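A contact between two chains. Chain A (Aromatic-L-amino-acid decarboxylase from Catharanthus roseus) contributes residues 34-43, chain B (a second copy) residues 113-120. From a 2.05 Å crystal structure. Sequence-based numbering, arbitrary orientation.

Chain A (34-43) MVDFIADYYK
Chain B, residues 113-120: EMLSTALN

Two nearly parallel helices from two copies of one decarboxylase pack through an apolar seam that is finished at one end by a single hydrogen bond from a tyrosine hydroxyl to a backbone carbonyl. Residues 34-43 of chain A are helical throughout, with phi/psi near -65/-40, and the helix continues at both ends; in chain B the helix begins earlier, runs through Leu B119 with phi/psi near -60/-45, and Asn B120 leaves it with positive phi (49/46). The N-to-C directions differ by 14°, and the axes approach to 10.1 Å. The register is set by Ile A38 and Ala B118, whose CA atoms lie 6.6 Å apart.

The general principle is that a small residue on one helix makes room for a branched one on the other. Ala B118 points toward chain A, and its CB meets CG2 of Ile A38 at 3.2 Å, a tight contact. Ile A38 (chi1 m, chi2 t) also extends along the partner helix: its CD1 lies 3.7 Å from Met B114 O, while its CG1 is 4.1 Å from Leu B115 CD1.

Toward the N-terminal end, flexible side chains fill the seam. Met B114 (m, t, p) carries its CE to 3.4 Å from CG2 of Val A35 (chi1 165°, t), and its CB lies 4.1 Å from Met A34 CG. Met A34 (t, p, p) in turn places SD 4.0 Å from Leu B115 CB. The CA-to-CB bond of Leu B115 (t, p) points sideways, yet 72 Å² of the residue is covered; its CD1 approaches CE2 of Phe A37 at 4.0 Å, near the plane of the ring and at its edge. Phe A37 has chi1 180° and chi2 79°.

Further along, aromatic residues take over. Tyr A41 (chi1 t, chi2 81°) offers a ring face to Leu B119. Although the CA-to-CB bond of Leu B119 points away, its m, t rotamer brings the end back, setting CD2 3.7 Å from the centroid of the Tyr A41 ring and 16° off the normal, a CH-pi contact. The CA-to-CB bond of Tyr A42 points sideways, but with chi1 -78° and chi2 -27° its end comes nearer, and Tyr A42 OH donates a 2.6 Å hydrogen bond to Ala B118 O. That carbonyl lies near the end of its helix, and the bond gives the hydroxyl a polar partner across a largely apolar contact; the hydroxyl is also bonded elsewhere in the structure.

Together the stretches bury 483 Å², both sides summed. Charged side chains of chain A stay out of the seam: Asp A36, Asp A40 and Lys A43 are beyond reach. Ser B116 points away, and Thr B117 OG1 bonds back to Glu B113 O at 3.0 Å within its own helix.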

# COMPACT_ATOMS: atom_id res chain seq x y z
N MET A 34 5.34 -24.90 -0.70
CA MET A 34 5.36 -23.70 -1.54
C MET A 34 6.78 -23.19 -1.76
O MET A 34 7.08 -22.61 -2.81
CB MET A 34 4.51 -22.60 -0.93
CG MET A 34 4.43 -21.35 -1.81
SD MET A 34 3.58 -21.70 -3.38
CE MET A 34 1.86 -21.70 -2.86
N VAL A 35 7.65 -23.32 -0.75
CA VAL A 35 9.05 -22.94 -0.93
C VAL A 35 9.68 -23.76 -2.03
O VAL A 35 10.40 -23.24 -2.89
CB VAL A 35 9.82 -23.09 0.39
CG1 VAL A 35 11.31 -23.05 0.12
CG2 VAL A 35 9.43 -21.98 1.35
N ASP A 36 9.44 -25.07 -2.02
CA ASP A 36 10.02 -25.89 -3.08
C ASP A 36 9.46 -25.50 -4.44
O ASP A 36 10.20 -25.41 -5.43
CB ASP A 36 9.78 -27.38 -2.79
CG ASP A 36 10.64 -27.89 -1.65
OD1 ASP A 36 11.75 -27.37 -1.47
OD2 ASP A 36 10.20 -28.80 -0.92
N PHE A 37 8.16 -25.18 -4.49
CA PHE A 37 7.58 -24.77 -5.76
C PHE A 37 8.18 -23.46 -6.26
O PHE A 37 8.47 -23.31 -7.45
CB PHE A 37 6.06 -24.63 -5.62
CG PHE A 37 5.37 -24.20 -6.88
CD1 PHE A 37 5.11 -25.12 -7.89
CD2 PHE A 37 4.99 -22.88 -7.06
CE1 PHE A 37 4.48 -24.73 -9.06
CE2 PHE A 37 4.35 -22.48 -8.23
CZ PHE A 37 4.09 -23.41 -9.23
N ILE A 38 8.38 -22.50 -5.35
CA ILE A 38 8.91 -21.20 -5.72
C ILE A 38 10.35 -21.32 -6.19
O ILE A 38 10.77 -20.66 -7.15
CB ILE A 38 8.80 -20.22 -4.54
CG1 ILE A 38 7.34 -19.91 -4.21
CG2 ILE A 38 9.61 -18.94 -4.81
CD1 ILE A 38 7.15 -19.00 -2.99
N ALA A 39 11.16 -22.11 -5.48
CA ALA A 39 12.53 -22.32 -5.92
C ALA A 39 12.56 -22.97 -7.29
O ALA A 39 13.38 -22.61 -8.14
CB ALA A 39 13.29 -23.17 -4.90
N ASP A 40 11.66 -23.92 -7.53
CA ASP A 40 11.58 -24.53 -8.86
C ASP A 40 11.22 -23.50 -9.92
O ASP A 40 11.71 -23.55 -11.05
CB ASP A 40 10.56 -25.67 -8.84
CG ASP A 40 10.98 -26.80 -7.91
OD1 ASP A 40 12.06 -26.68 -7.28
OD2 ASP A 40 10.23 -27.81 -7.81
N TYR A 41 10.36 -22.53 -9.58
CA TYR A 41 10.02 -21.50 -10.56
C TYR A 41 11.23 -20.61 -10.84
O TYR A 41 11.50 -20.27 -12.00
CB TYR A 41 8.83 -20.65 -10.08
CG TYR A 41 8.60 -19.38 -10.90
CD1 TYR A 41 7.92 -19.42 -12.12
CD2 TYR A 41 9.05 -18.15 -10.45
CE1 TYR A 41 7.72 -18.25 -12.87
CE2 TYR A 41 8.86 -16.99 -11.20
CZ TYR A 41 8.19 -17.04 -12.40
OH TYR A 41 8.01 -15.87 -13.12
N TYR A 42 11.95 -20.19 -9.80
CA TYR A 42 13.15 -19.40 -10.02
C TYR A 42 14.17 -20.18 -10.84
O TYR A 42 14.91 -19.59 -11.63
CB TYR A 42 13.76 -18.96 -8.70
CG TYR A 42 13.05 -17.80 -8.03
CD1 TYR A 42 12.35 -16.88 -8.78
CD2 TYR A 42 13.12 -17.61 -6.66
CE1 TYR A 42 11.71 -15.81 -8.18
CE2 TYR A 42 12.50 -16.55 -6.05
CZ TYR A 42 11.79 -15.65 -6.82
OH TYR A 42 11.16 -14.58 -6.22
N LYS A 43 14.23 -21.49 -10.64
CA LYS A 43 15.19 -22.32 -11.36
C LYS A 43 14.81 -22.53 -12.82
O LYS A 43 15.69 -22.73 -13.66
CB LYS A 43 15.32 -23.67 -10.67
CG LYS A 43 16.20 -24.68 -11.40
CD LYS A 43 16.24 -26.00 -10.65
CE LYS A 43 17.12 -25.94 -9.42
NZ LYS A 43 17.32 -27.29 -8.81
N GLU B 113 0.50 -15.19 -0.27
CA GLU B 113 1.49 -14.13 -0.08
C GLU B 113 2.87 -14.57 -0.56
O GLU B 113 3.55 -13.84 -1.30
CB GLU B 113 1.53 -13.72 1.40
CG GLU B 113 0.45 -12.71 1.78
CD GLU B 113 0.80 -11.28 1.36
OE1 GLU B 113 1.97 -11.04 0.98
OE2 GLU B 113 -0.09 -10.40 1.37
N MET B 114 3.31 -15.76 -0.15
CA MET B 114 4.61 -16.26 -0.59
C MET B 114 4.71 -16.26 -2.11
O MET B 114 5.64 -15.69 -2.68
CB MET B 114 4.84 -17.67 -0.07
CG MET B 114 5.00 -17.77 1.43
SD MET B 114 5.33 -19.47 1.96
CE MET B 114 6.95 -19.68 1.23
N LEU B 115 3.77 -16.92 -2.78
CA LEU B 115 3.88 -17.07 -4.22
C LEU B 115 3.75 -15.73 -4.93
O LEU B 115 4.52 -15.44 -5.86
CB LEU B 115 2.83 -18.05 -4.73
CG LEU B 115 2.87 -18.37 -6.22
CD1 LEU B 115 4.25 -18.84 -6.67
CD2 LEU B 115 1.80 -19.42 -6.54
N SER B 116 2.78 -14.91 -4.53
CA SER B 116 2.59 -13.61 -5.16
C SER B 116 3.84 -12.76 -5.04
O SER B 116 4.18 -12.00 -5.96
CB SER B 116 1.38 -12.93 -4.53
OG SER B 116 1.25 -11.60 -4.99
N THR B 117 4.53 -12.84 -3.90
CA THR B 117 5.76 -12.09 -3.75
C THR B 117 6.85 -12.68 -4.64
O THR B 117 7.48 -11.96 -5.42
CB THR B 117 6.20 -12.08 -2.28
OG1 THR B 117 5.23 -11.39 -1.49
CG2 THR B 117 7.54 -11.38 -2.13
N ALA B 118 7.02 -14.00 -4.58
CA ALA B 118 8.07 -14.64 -5.35
C ALA B 118 7.94 -14.32 -6.83
O ALA B 118 8.94 -14.08 -7.52
CB ALA B 118 8.06 -16.15 -5.12
N LEU B 119 6.72 -14.35 -7.36
CA LEU B 119 6.51 -13.99 -8.76
C LEU B 119 6.85 -12.52 -9.00
O LEU B 119 7.34 -12.16 -10.08
CB LEU B 119 5.08 -14.30 -9.19
CG LEU B 119 4.60 -15.77 -9.20
CD1 LEU B 119 3.14 -15.81 -9.60
CD2 LEU B 119 5.44 -16.69 -10.10
N ASN B 120 6.56 -11.65 -8.02
CA ASN B 120 6.99 -10.25 -8.01
C ASN B 120 6.68 -9.54 -9.33
O ASN B 120 7.51 -8.81 -9.88
CB ASN B 120 8.47 -10.12 -7.67
CG ASN B 120 8.85 -8.71 -7.22
OD1 ASN B 120 8.10 -8.06 -6.47
ND2 ASN B 120 10.00 -8.23 -7.67